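GTPase subunit of restriction endonuclease (Thermococcus gammatolerans, PDB 6P0G) binds DNA and probably serves as the target-recognising GTPase subunit of a restriction endonuclease. Local coordinates at residues K29-E34 with C46-Y51; C50-R55 with D113-G118; E99-S104 with R122-F127. All coordinates share one frame; numbering follows the deposited sequence.

From the N terminus, contact 1 comes first: it closes the loop carrying helix 39-45, joining the residues after strand 28-29 to the start of strand 49-55. The same strand continues directly into contact 2, where residues 50-55 meet the distant loop 113-118. Contact 3 pairs strands 91-102 and 123-127, and the loop between them brings in residues 113-118, so contacts 2 and 3 cross along the chain while contact 1 precedes contact 3. Strand 123-127 also pairs with strand 49-55, where Trp-53 and Met-125 meet through their backbones. Leu-33 packs on Phe-114, joining contacts 1 and 2, while the pairing of strands 49-55 and 123-127 ties both to contact 3.

Contact 1: K29-E34 with C46-Y51; sequences KRNELE and CSDVCY
Arg-30 N donates to Asp-48 O at 3.0 Å, the one hydrogen bond that crosses this contact. The donor stands well above the carbonyl plane, off the lone pairs, and the N-H is moderately bent (147°); the same oxygen also receives a CA-H contact from Lys-29 CA at 3.2 Å. Around this point Lys-29 and Val-49 form an antiparallel non-hydrogen-bonded pair. The lysine then folds its long chain at chi2 and chi4, which brings NZ to 4.0 Å from Asp-48 OD2, a long salt bridge at the surface; a flexible cation suits a place facing solvent.

Arg-30 is used differently. With chi1 at 64° its CG sits between the backbone N and the carbonyl carbon, and the aliphatic part lies against the opposite loop, CD 3.5 Å from Ser-47 O. The guanidinium turns back to grip Glu-34 OE2 side-on through NE and NH2, both on the anti side of that oxygen, while NH1 makes a salt bridge to Asp-43 of helix 39-45. Deeper in, Leu-33 CD1 rests 3.7 Å from Cys-50 SG, an apolar meeting that fits a buried leucine beside a disulfide sulfur. Cys-50 SG is bonded to Cys-46 SG, just beyond the helix. Between them Ser-47 OG accepts from Val-49 N at 3.3 Å, an ST turn that shapes the bend. Strands 28-29 and 49-55 pair antiparallel, and helix 39-45 lies in the connection between them, stapled by a disulfide from the residue just after the helix to Cys-50 on the strand.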
loop_
_atom_site.group_PDB
_atom_site.type_symbol
_atom_site.label_atom_id
_atom_site.label_comp_id
_atom_site.label_asym_id
_atom_site.label_seq_id
_atom_site.Cartn_x
_atom_site.Cartn_y
_atom_site.Cartn_z
ATOM N N LYS A 29 -12.457 -10.571 -5.048
ATOM C CA LYS A 29 -13.914 -10.491 -5.164
ATOM C C LYS A 29 -14.512 -10.380 -3.765
ATOM O O LYS A 29 -14.026 -11.032 -2.832
ATOM C CB LYS A 29 -14.464 -11.715 -5.885
ATOM C CG LYS A 29 -13.772 -12.017 -7.200
ATOM C CD LYS A 29 -14.771 -12.602 -8.197
ATOM C CE LYS A 29 -14.333 -12.343 -9.626
ATOM N NZ LYS A 29 -13.869 -10.933 -9.777
ATOM N N ARG A 30 -15.546 -9.555 -3.611
ATOM C CA ARG A 30 -16.051 -9.245 -2.272
ATOM C C ARG A 30 -16.835 -10.397 -1.641
ATOM O O ARG A 30 -17.075 -10.398 -0.432
ATOM C CB ARG A 30 -16.905 -7.973 -2.294
ATOM C CG ARG A 30 -18.175 -8.063 -3.130
ATOM C CD ARG A 30 -19.205 -7.023 -2.683
ATOM N NE ARG A 30 -19.859 -7.400 -1.428
ATOM C CZ ARG A 30 -20.554 -6.558 -0.668
ATOM N NH1 ARG A 30 -20.674 -5.281 -1.038
ATOM N NH2 ARG A 30 -21.122 -6.989 0.460
ATOM N N ASN A 31 -17.217 -11.388 -2.435
ATOM C CA ASN A 31 -17.886 -12.556 -1.873
ATOM C C ASN A 31 -16.921 -13.413 -1.045
ATOM O O ASN A 31 -17.309 -14.048 -0.063
ATOM C CB ASN A 31 -18.518 -13.379 -2.986
ATOM C CG ASN A 31 -17.639 -13.456 -4.216
ATOM O OD1 ASN A 31 -16.698 -14.248 -4.263
ATOM N ND2 ASN A 31 -17.936 -12.620 -5.227
ATOM N N GLU A 32 -15.651 -13.413 -1.428
ATOM C CA GLU A 32 -14.659 -14.186 -0.703
ATOM C C GLU A 32 -14.218 -13.453 0.555
ATOM O O GLU A 32 -13.350 -13.922 1.283
ATOM C CB GLU A 32 -13.465 -14.484 -1.603
ATOM C CG GLU A 32 -13.845 -15.354 -2.787
ATOM C CD GLU A 32 -12.963 -15.100 -3.987
ATOM O OE1 GLU A 32 -11.754 -14.844 -3.783
ATOM O OE2 GLU A 32 -13.480 -15.128 -5.129
ATOM N N LEU A 33 -14.830 -12.308 0.821
ATOM C CA LEU A 33 -14.549 -11.578 2.054
ATOM C C LEU A 33 -15.780 -11.456 2.945
ATOM O O LEU A 33 -15.663 -11.082 4.114
ATOM C CB LEU A 33 -14.032 -10.185 1.743
ATOM C CG LEU A 33 -12.761 -10.065 0.917
ATOM C CD1 LEU A 33 -12.431 -8.586 0.815
ATOM C CD2 LEU A 33 -11.613 -10.847 1.573
ATOM N N GLU A 34 -16.960 -11.728 2.389
ATOM C CA GLU A 34 -18.184 -11.638 3.179
ATOM C C GLU A 34 -18.050 -12.502 4.417
ATOM O O GLU A 34 -17.512 -13.616 4.359
ATOM C CB GLU A 34 -19.410 -12.039 2.356
ATOM C CG GLU A 34 -20.142 -10.832 1.808
ATOM C CD GLU A 34 -20.833 -11.114 0.507
ATOM O OE1 GLU A 34 -21.238 -12.282 0.299
ATOM O OE2 GLU A 34 -20.927 -10.174 -0.325
ATOM N N CYS A 46 -15.421 -1.061 -1.563
ATOM C CA CYS A 46 -15.276 -2.056 -2.611
ATOM C C CYS A 46 -16.402 -2.003 -3.646
ATOM O O CYS A 46 -17.521 -1.554 -3.364
ATOM C CB CYS A 46 -15.211 -3.454 -1.997
ATOM S SG CYS A 46 -13.992 -3.636 -0.644
ATOM N N SER A 47 -16.076 -2.449 -4.855
ATOM C CA SER A 47 -17.072 -2.673 -5.893
ATOM C C SER A 47 -17.424 -4.153 -5.871
ATOM O O SER A 47 -17.841 -4.665 -4.835
ATOM C CB SER A 47 -16.538 -2.230 -7.255
ATOM O OG SER A 47 -15.290 -2.849 -7.552
ATOM N N ASP A 48 -17.241 -4.861 -6.983
ATOM C CA ASP A 48 -17.285 -6.327 -6.903
ATOM C C ASP A 48 -15.920 -6.829 -6.462
ATOM O O ASP A 48 -15.751 -8.008 -6.163
ATOM C CB ASP A 48 -17.664 -6.976 -8.241
ATOM C CG ASP A 48 -17.967 -8.472 -8.102
ATOM O OD1 ASP A 48 -18.794 -8.819 -7.229
ATOM O OD2 ASP A 48 -17.382 -9.298 -8.846
ATOM N N VAL A 49 -14.947 -5.917 -6.451
ATOM C CA VAL A 49 -13.565 -6.217 -6.124
ATOM C C VAL A 49 -13.075 -5.291 -5.006
ATOM O O VAL A 49 -13.317 -4.083 -5.063
ATOM C CB VAL A 49 -12.668 -6.061 -7.363
ATOM C CG1 VAL A 49 -11.189 -6.280 -7.015
ATOM C CG2 VAL A 49 -13.109 -7.029 -8.438
ATOM N N CYS A 50 -12.414 -5.858 -3.988
ATOM C CA CYS A 50 -11.707 -5.082 -2.965
ATOM C C CYS A 50 -10.201 -5.053 -3.220
ATOM O O CYS A 50 -9.602 -6.086 -3.526
ATOM C CB CYS A 50 -11.957 -5.660 -1.561
ATOM S SG CYS A 50 -13.699 -5.617 -1.027
ATOM N N TYR A 51 -9.606 -3.869 -3.075
ATOM C CA TYR A 51 -8.160 -3.664 -3.182
ATOM C C TYR A 51 -7.645 -3.261 -1.807
ATOM O O TYR A 51 -8.091 -2.258 -1.239
ATOM C CB TYR A 51 -7.812 -2.586 -4.237
ATOM C CG TYR A 51 -8.294 -2.932 -5.644
ATOM C CD1 TYR A 51 -7.550 -3.769 -6.465
ATOM C CD2 TYR A 51 -9.497 -2.428 -6.144
ATOM C CE1 TYR A 51 -7.994 -4.112 -7.750
ATOM C CE2 TYR A 51 -9.938 -2.753 -7.431
ATOM C CZ TYR A 51 -9.178 -3.599 -8.223
ATOM O OH TYR A 51 -9.593 -3.937 -9.496
#

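Contact 2: C50-R55 with D113-G118; sequences CYFWGR and DFWRKG. With nucleotides of chain B.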
loop_
_atom_site.group_PDB
_atom_site.type_symbol
_atom_site.label_atom_id
_atom_site.label_comp_id
_atom_site.label_asym_id
_atom_site.label_seq_id
_atom_site.Cartn_x
_atom_site.Cartn_y
_atom_site.Cartn_z
ATOM N N CYS A 50 -12.414 -5.858 -3.988
ATOM C CA CYS A 50 -11.707 -5.082 -2.965
ATOM C C CYS A 50 -10.201 -5.053 -3.220
ATOM O O CYS A 50 -9.602 -6.086 -3.526
ATOM C CB CYS A 50 -11.957 -5.660 -1.561
ATOM S SG CYS A 50 -13.699 -5.617 -1.027
ATOM N N TYR A 51 -9.606 -3.869 -3.075
ATOM C CA TYR A 51 -8.160 -3.664 -3.182
ATOM C C TYR A 51 -7.645 -3.261 -1.807
ATOM O O TYR A 51 -8.091 -2.258 -1.239
ATOM C CB TYR A 51 -7.812 -2.586 -4.237
ATOM C CG TYR A 51 -8.294 -2.932 -5.644
ATOM C CD1 TYR A 51 -7.550 -3.769 -6.465
ATOM C CD2 TYR A 51 -9.497 -2.428 -6.144
ATOM C CE1 TYR A 51 -7.994 -4.112 -7.750
ATOM C CE2 TYR A 51 -9.938 -2.753 -7.431
ATOM C CZ TYR A 51 -9.178 -3.599 -8.223
ATOM O OH TYR A 51 -9.593 -3.937 -9.496
ATOM N N PHE A 52 -6.718 -4.039 -1.257
ATOM C CA PHE A 52 -6.304 -3.804 0.105
ATOM C C PHE A 52 -4.919 -4.354 0.386
ATOM O O PHE A 52 -4.444 -5.266 -0.289
ATOM C CB PHE A 52 -7.334 -4.408 1.089
ATOM C CG PHE A 52 -7.468 -5.913 0.995
ATOM C CD1 PHE A 52 -8.257 -6.500 0.012
ATOM C CD2 PHE A 52 -6.795 -6.738 1.879
ATOM C CE1 PHE A 52 -8.379 -7.887 -0.074
ATOM C CE2 PHE A 52 -6.907 -8.127 1.790
ATOM C CZ PHE A 52 -7.697 -8.701 0.823
ATOM N N TRP A 53 -4.289 -3.778 1.404
ATOM C CA TRP A 53 -2.982 -4.183 1.877
ATOM C C TRP A 53 -3.071 -4.383 3.388
ATOM O O TRP A 53 -4.097 -4.064 3.996
ATOM C CB TRP A 53 -1.951 -3.129 1.518
ATOM C CG TRP A 53 -0.552 -3.490 1.809
ATOM C CD1 TRP A 53 0.301 -2.816 2.621
ATOM C CD2 TRP A 53 0.186 -4.603 1.278
ATOM N NE1 TRP A 53 1.523 -3.427 2.625
ATOM C CE2 TRP A 53 1.482 -4.532 1.813
ATOM C CE3 TRP A 53 -0.121 -5.647 0.396
ATOM C CZ2 TRP A 53 2.479 -5.477 1.511
ATOM C CZ3 TRP A 53 0.867 -6.582 0.087
ATOM C CH2 TRP A 53 2.148 -6.493 0.650
ATOM N N GLY A 54 -2.013 -4.913 3.999
ATOM C CA GLY A 54 -2.068 -5.246 5.413
ATOM C C GLY A 54 -0.675 -5.190 6.005
ATOM O O GLY A 54 0.314 -5.301 5.268
ATOM N N ARG A 55 -0.594 -4.975 7.318
ATOM C CA ARG A 55 0.683 -4.994 8.029
ATOM C C ARG A 55 0.491 -5.635 9.397
ATOM O O ARG A 55 -0.641 -5.819 9.857
ATOM C CB ARG A 55 1.271 -3.581 8.162
ATOM C CG ARG A 55 1.761 -3.013 6.820
ATOM C CD ARG A 55 2.298 -1.595 6.916
ATOM N NE ARG A 55 3.647 -1.540 7.466
ATOM C CZ ARG A 55 3.914 -1.173 8.711
ATOM N NH1 ARG A 55 2.911 -0.843 9.514
ATOM N NH2 ARG A 55 5.169 -1.139 9.150
ATOM N N ASP A 113 -5.823 -17.344 2.717
ATOM C CA ASP A 113 -6.506 -17.712 1.474
ATOM C C ASP A 113 -5.899 -17.035 0.245
ATOM O O ASP A 113 -6.011 -17.547 -0.874
ATOM C CB ASP A 113 -7.998 -17.354 1.546
ATOM C CG ASP A 113 -8.765 -18.210 2.536
ATOM O OD1 ASP A 113 -8.346 -19.360 2.791
ATOM O OD2 ASP A 113 -9.798 -17.725 3.043
ATOM N N PHE A 114 -5.277 -15.878 0.449
ATOM C CA PHE A 114 -4.762 -15.089 -0.669
ATOM C C PHE A 114 -3.429 -14.436 -0.349
ATOM O O PHE A 114 -2.870 -13.715 -1.165
ATOM C CB PHE A 114 -5.778 -14.017 -1.072
ATOM C CG PHE A 114 -6.411 -13.318 0.093
ATOM C CD1 PHE A 114 -5.673 -12.446 0.877
ATOM C CD2 PHE A 114 -7.741 -13.535 0.407
ATOM C CE1 PHE A 114 -6.253 -11.807 1.955
ATOM C CE2 PHE A 114 -8.330 -12.889 1.480
ATOM C CZ PHE A 114 -7.591 -12.024 2.254
ATOM N N TRP A 115 -2.922 -14.681 0.852
ATOM C CA TRP A 115 -1.627 -14.131 1.224
ATOM C C TRP A 115 -0.679 -15.198 1.755
ATOM O O TRP A 115 -1.088 -16.061 2.538
ATOM C CB TRP A 115 -1.810 -13.030 2.265
ATOM C CG TRP A 115 -2.102 -11.702 1.679
ATOM C CD1 TRP A 115 -2.068 -11.369 0.359
ATOM C CD2 TRP A 115 -2.452 -10.511 2.388
ATOM N NE1 TRP A 115 -2.372 -10.043 0.198
ATOM C CE2 TRP A 115 -2.620 -9.488 1.428
ATOM C CE3 TRP A 115 -2.646 -10.204 3.742
ATOM C CZ2 TRP A 115 -2.975 -8.184 1.769
ATOM C CZ3 TRP A 115 -3.003 -8.901 4.086
ATOM C CH2 TRP A 115 -3.162 -7.907 3.097
ATOM N N ARG A 116 0.582 -15.143 1.330
ATOM C CA ARG A 116 1.615 -15.968 1.944
ATOM C C ARG A 116 1.948 -15.381 3.314
ATOM O O ARG A 116 2.310 -14.203 3.417
ATOM C CB ARG A 116 2.861 -16.049 1.060
ATOM N N LYS A 117 1.806 -16.208 4.356
ATOM C CA LYS A 117 1.903 -15.787 5.760
ATOM C C LYS A 117 0.918 -14.671 6.130
ATOM O O LYS A 117 1.198 -13.849 7.007
ATOM C CB LYS A 117 3.329 -15.339 6.089
ATOM N N GLY A 118 -0.233 -14.644 5.465
ATOM C CA GLY A 118 -1.186 -13.559 5.639
ATOM C C GLY A 118 -1.668 -13.309 7.063
ATOM O O GLY A 118 -1.999 -12.172 7.421
ATOM P P DA B 2 11.771 -8.793 5.468
ATOM O OP1 DA B 2 11.923 -8.332 6.872
ATOM O OP2 DA B 2 12.473 -9.996 4.967
ATOM O "O5'" DA B 2 10.201 -9.085 5.355
ATOM C "C5'" DA B 2 9.355 -8.734 6.441
ATOM C "C4'" DA B 2 9.064 -7.251 6.409
ATOM O "O4'" DA B 2 8.238 -6.979 5.249
ATOM C "C3'" DA B 2 8.276 -6.707 7.602
ATOM O "O3'" DA B 2 8.530 -5.252 7.750
ATOM C "C2'" DA B 2 6.845 -7.031 7.182
ATOM C "C1'" DA B 2 6.893 -6.797 5.658
ATOM N N9 DA B 2 6.020 -7.687 4.878
ATOM C C8 DA B 2 6.353 -8.868 4.256
ATOM N N7 DA B 2 5.335 -9.437 3.617
ATOM C C5 DA B 2 4.282 -8.567 3.827
ATOM C C6 DA B 2 2.928 -8.588 3.421
ATOM N N6 DA B 2 2.392 -9.563 2.688
ATOM N N1 DA B 2 2.142 -7.561 3.814
ATOM C C2 DA B 2 2.692 -6.579 4.554
ATOM N N3 DA B 2 3.942 -6.447 4.995
ATOM C C4 DA B 2 4.690 -7.481 4.597
ATOM P P DC B 3 7.456 -4.229 8.405
ATOM O OP1 DC B 3 7.169 -4.714 9.782
ATOM O OP2 DC B 3 6.366 -3.951 7.431
ATOM O "O5'" DC B 3 8.227 -2.820 8.479
ATOM C "C5'" DC B 3 9.627 -2.772 8.743
ATOM C "C4'" DC B 3 9.911 -2.030 10.037
ATOM O "O4'" DC B 3 11.268 -2.334 10.476
ATOM C "C3'" DC B 3 9.853 -0.512 9.938
ATOM O "O3'" DC B 3 9.571 0.067 11.252
ATOM C "C2'" DC B 3 11.285 -0.195 9.492
ATOM C "C1'" DC B 3 12.071 -1.169 10.376
ATOM N N1 DC B 3 13.421 -1.573 9.851
ATOM C C2 DC B 3 14.281 -2.336 10.670
ATOM O O2 DC B 3 13.912 -2.654 11.817
ATOM N N3 DC B 3 15.496 -2.702 10.186
ATOM C C4 DC B 3 15.857 -2.348 8.948
ATOM N N4 DC B 3 17.064 -2.742 8.515
ATOM C C5 DC B 3 14.997 -1.570 8.100
ATOM C C6 DC B 3 13.802 -1.209 8.586
#
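Phe-52, Trp-53, Phe-114 and Trp-115 form an aromatic cluster that borders the bound DNA, an arrangement reminiscent of the aromatic-lined base pockets of YTH-type domains. Phe-52 turns its edge to the face of Phe-114 in an offset edge-to-face pair: the planes stand at 82° and CZ reaches Phe-114 CE1 at 3.6 Å. A chi1 of 63° swings the Phe-52 ring off its strand toward the loop. Its CE2 also touches Trp-115 CZ2 at 3.9 Å, with the two rings oblique.

Trp-115 drives its six-membered ring into the strand backbone. CH2 comes within 3.3 Å of Gly-54 N, with Trp-53 C and Phe-52 O near the plane of the indole at its edge. Glycine suits residue 54 because a CB there would run into Trp-115 CZ3. NE1 of the indole is satisfied by a hydrogen bond to Asn-19 O of helix 15-26.

Trp-53 reaches the nucleic acid itself: N1 of adenine DA2 of chain B lies over one face of the indole, nearer its rim, 3.1 Å from CZ2. A broad, apolar, polarisable ring is well chosen to meet a flat base. Further along, Arg-55 NH2 lies 3.5 Å from OP2 of DC3 of chain B and makes a salt bridge to another phosphate of the DNA, while NH1 is fixed by Thr-59 O. Helix 15-26 flanks the cluster, placing Phe-20 and Ile-24 against Trp-53 and Thr-23 against Phe-114, while strand 123-127 runs alongside residues 50-55 and sets Phe-126 against Phe-52.

Contact 3: E99-S104 with R122-F127; sequences ETVEIS and RFLMFF
Val-101 and Leu-124 form a hydrogen-bonded pair in an antiparallel contact between strands 91-102 and 123-127, neighbours in the large mixed sheet. Leu-124 N lies nearly in line with the C=O of Val-101, 2.9 Å from O, though its N-H is bent (144°). Toward one end Phe-126 N donates to Glu-99 O at 2.8 Å; toward the other Ile-103 N donates to Arg-122 O, in the plane of that carbonyl, and carries the pairing past the end of strand 99-102.

One face bears Leu-124 and Phe-126, apolar groups suited to burial, and the partly covered Val-101. Val-101 CG2 sits 3.8 Å from Phe-126 CE1 at the edge of that ring, and Leu-124 CD1 meets Ile-103 CG1 at 3.7 Å. Helix 39-45 packs on this face of the mixed sheet through Ile-41 and Cys-45.

On the other face Glu-102 and Phe-123 lie side by side, with Glu-102 CG over the phenyl face in a CH-pi contact. Glu-102 CG is anti to its backbone N (chi1 174°), and the extended chain carries OE2 to Arg-122 NH1, which donates to its anti side in a salt bridge, nearly in the guanidinium plane. That nitrogen also donates to Ile-103 O, 2.9 Å off, while Phe-123 CE1 lies over the centre of the guanidinium. With a leucine in place of Arg-122, the Glu-102 carboxylate would probably lose its cation and be set free to turn. The Arg-122 side chain also touches Val-108 in the connecting loop.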
loop_
_atom_site.group_PDB
_atom_site.type_symbol
_atom_site.label_atom_id
_atom_site.label_comp_id
_atom_site.label_asym_id
_atom_site.label_seq_id
_atom_site.Cartn_x
_atom_site.Cartn_y
_atom_site.Cartn_z
ATOM N N GLU A 99 -10.845 2.821 4.284
ATOM C CA GLU A 99 -11.033 2.446 5.678
ATOM C C GLU A 99 -9.918 1.507 6.133
ATOM O O GLU A 99 -9.339 0.795 5.312
ATOM C CB GLU A 99 -12.396 1.776 5.865
ATOM C CG GLU A 99 -13.005 1.992 7.225
ATOM C CD GLU A 99 -13.409 3.435 7.456
ATOM O OE1 GLU A 99 -13.161 3.936 8.577
ATOM O OE2 GLU A 99 -13.979 4.059 6.526
ATOM N N THR A 100 -9.622 1.510 7.435
ATOM C CA THR A 100 -8.711 0.538 8.037
ATOM C C THR A 100 -9.501 -0.387 8.944
ATOM O O THR A 100 -10.419 0.061 9.639
ATOM C CB THR A 100 -7.594 1.202 8.868
ATOM O OG1 THR A 100 -8.179 2.025 9.883
ATOM C CG2 THR A 100 -6.709 2.067 7.991
ATOM N N VAL A 101 -9.174 -1.678 8.925
ATOM C CA VAL A 101 -9.813 -2.613 9.837
ATOM C C VAL A 101 -8.781 -3.565 10.396
ATOM O O VAL A 101 -7.896 -4.044 9.678
ATOM C CB VAL A 101 -10.976 -3.430 9.182
ATOM C CG1 VAL A 101 -11.922 -2.524 8.414
ATOM C CG2 VAL A 101 -10.463 -4.525 8.274
ATOM N N GLU A 102 -8.882 -3.785 11.707
ATOM C CA GLU A 102 -8.080 -4.770 12.418
ATOM C C GLU A 102 -8.836 -6.098 12.509
ATOM O O GLU A 102 -10.031 -6.125 12.835
ATOM C CB GLU A 102 -7.723 -4.269 13.824
ATOM C CG GLU A 102 -7.014 -5.322 14.641
ATOM C CD GLU A 102 -6.780 -4.930 16.084
ATOM O OE1 GLU A 102 -7.054 -3.772 16.477
ATOM O OE2 GLU A 102 -6.317 -5.811 16.825
ATOM N N ILE A 103 -8.147 -7.189 12.184
ATOM C CA ILE A 103 -8.706 -8.528 12.343
ATOM C C ILE A 103 -8.162 -9.131 13.653
ATOM O O ILE A 103 -6.962 -9.019 13.943
ATOM C CB ILE A 103 -8.352 -9.454 11.140
ATOM C CG1 ILE A 103 -8.758 -8.820 9.804
ATOM C CG2 ILE A 103 -9.006 -10.821 11.299
ATOM C CD1 ILE A 103 -10.241 -8.970 9.466
ATOM N N SER A 104 -9.043 -9.740 14.452
ATOM C CA SER A 104 -8.643 -10.365 15.718
ATOM C C SER A 104 -7.750 -11.553 15.442
ATOM O O SER A 104 -7.904 -12.229 14.425
ATOM C CB SER A 104 -9.859 -10.821 16.529
ATOM O OG SER A 104 -10.801 -9.773 16.685
ATOM N N ARG A 122 -2.638 -8.691 10.142
ATOM C CA ARG A 122 -4.058 -8.543 10.471
ATOM C C ARG A 122 -4.537 -7.097 10.586
ATOM O O ARG A 122 -5.708 -6.853 10.905
ATOM C CB ARG A 122 -4.358 -9.281 11.775
ATOM C CG ARG A 122 -3.509 -8.860 12.958
ATOM C CD ARG A 122 -3.855 -9.725 14.198
ATOM N NE ARG A 122 -3.330 -9.183 15.452
ATOM C CZ ARG A 122 -3.941 -8.242 16.168
ATOM N NH1 ARG A 122 -5.085 -7.726 15.746
ATOM N NH2 ARG A 122 -3.401 -7.801 17.298
ATOM N N PHE A 123 -3.638 -6.141 10.348
ATOM C CA PHE A 123 -4.038 -4.740 10.291
ATOM C C PHE A 123 -4.178 -4.341 8.821
ATOM O O PHE A 123 -3.202 -3.956 8.153
ATOM C CB PHE A 123 -3.048 -3.846 11.044
ATOM C CG PHE A 123 -3.024 -4.090 12.552
ATOM C CD1 PHE A 123 -2.264 -5.124 13.099
ATOM C CD2 PHE A 123 -3.746 -3.281 13.414
ATOM C CE1 PHE A 123 -2.246 -5.359 14.474
ATOM C CE2 PHE A 123 -3.728 -3.511 14.811
ATOM C CZ PHE A 123 -2.979 -4.549 15.332
ATOM N N LEU A 124 -5.404 -4.460 8.317
ATOM C CA LEU A 124 -5.680 -4.256 6.895
ATOM C C LEU A 124 -5.892 -2.782 6.549
ATOM O O LEU A 124 -6.286 -1.982 7.395
ATOM C CB LEU A 124 -6.917 -5.072 6.471
ATOM C CG LEU A 124 -6.937 -6.532 6.933
ATOM C CD1 LEU A 124 -8.208 -7.253 6.485
ATOM C CD2 LEU A 124 -5.695 -7.246 6.425
HETATM N N MSE A 125 -5.642 -2.426 5.295
HETATM C CA MSE A 125 -6.002 -1.098 4.807
HETATM C C MSE A 125 -6.736 -1.209 3.462
HETATM O O MSE A 125 -6.264 -1.876 2.552
HETATM C CB MSE A 125 -4.753 -0.213 4.695
HETATM C CG MSE A 125 -3.707 -0.651 3.672
HETATM SE SE MSE A 125 -2.032 0.334 3.920
HETATM C CE MSE A 125 -1.327 -0.597 5.454
ATOM N N PHE A 126 -7.908 -0.593 3.350
ATOM C CA PHE A 126 -8.699 -0.702 2.116
ATOM C C PHE A 126 -8.609 0.570 1.349
ATOM O O PHE A 126 -8.590 1.656 1.932
ATOM C CB PHE A 126 -10.169 -1.054 2.416
ATOM C CG PHE A 126 -10.351 -2.485 2.818
ATOM C CD1 PHE A 126 -10.072 -2.895 4.111
ATOM C CD2 PHE A 126 -10.726 -3.435 1.884
ATOM C CE1 PHE A 126 -10.207 -4.222 4.479
ATOM C CE2 PHE A 126 -10.857 -4.773 2.252
ATOM C CZ PHE A 126 -10.595 -5.160 3.546
ATOM N N PHE A 127 -8.534 0.431 0.033
ATOM C CA PHE A 127 -8.312 1.564 -0.835
ATOM C C PHE A 127 -9.530 1.807 -1.698
ATOM O O PHE A 127 -9.942 0.924 -2.463
ATOM C CB PHE A 127 -7.089 1.343 -1.726
ATOM C CG PHE A 127 -5.779 1.357 -0.990
ATOM C CD1 PHE A 127 -5.167 2.556 -0.661
ATOM C CD2 PHE A 127 -5.146 0.167 -0.664
ATOM C CE1 PHE A 127 -3.956 2.564 0.013
ATOM C CE2 PHE A 127 -3.923 0.175 -0.005
ATOM C CZ PHE A 127 -3.340 1.371 0.340
#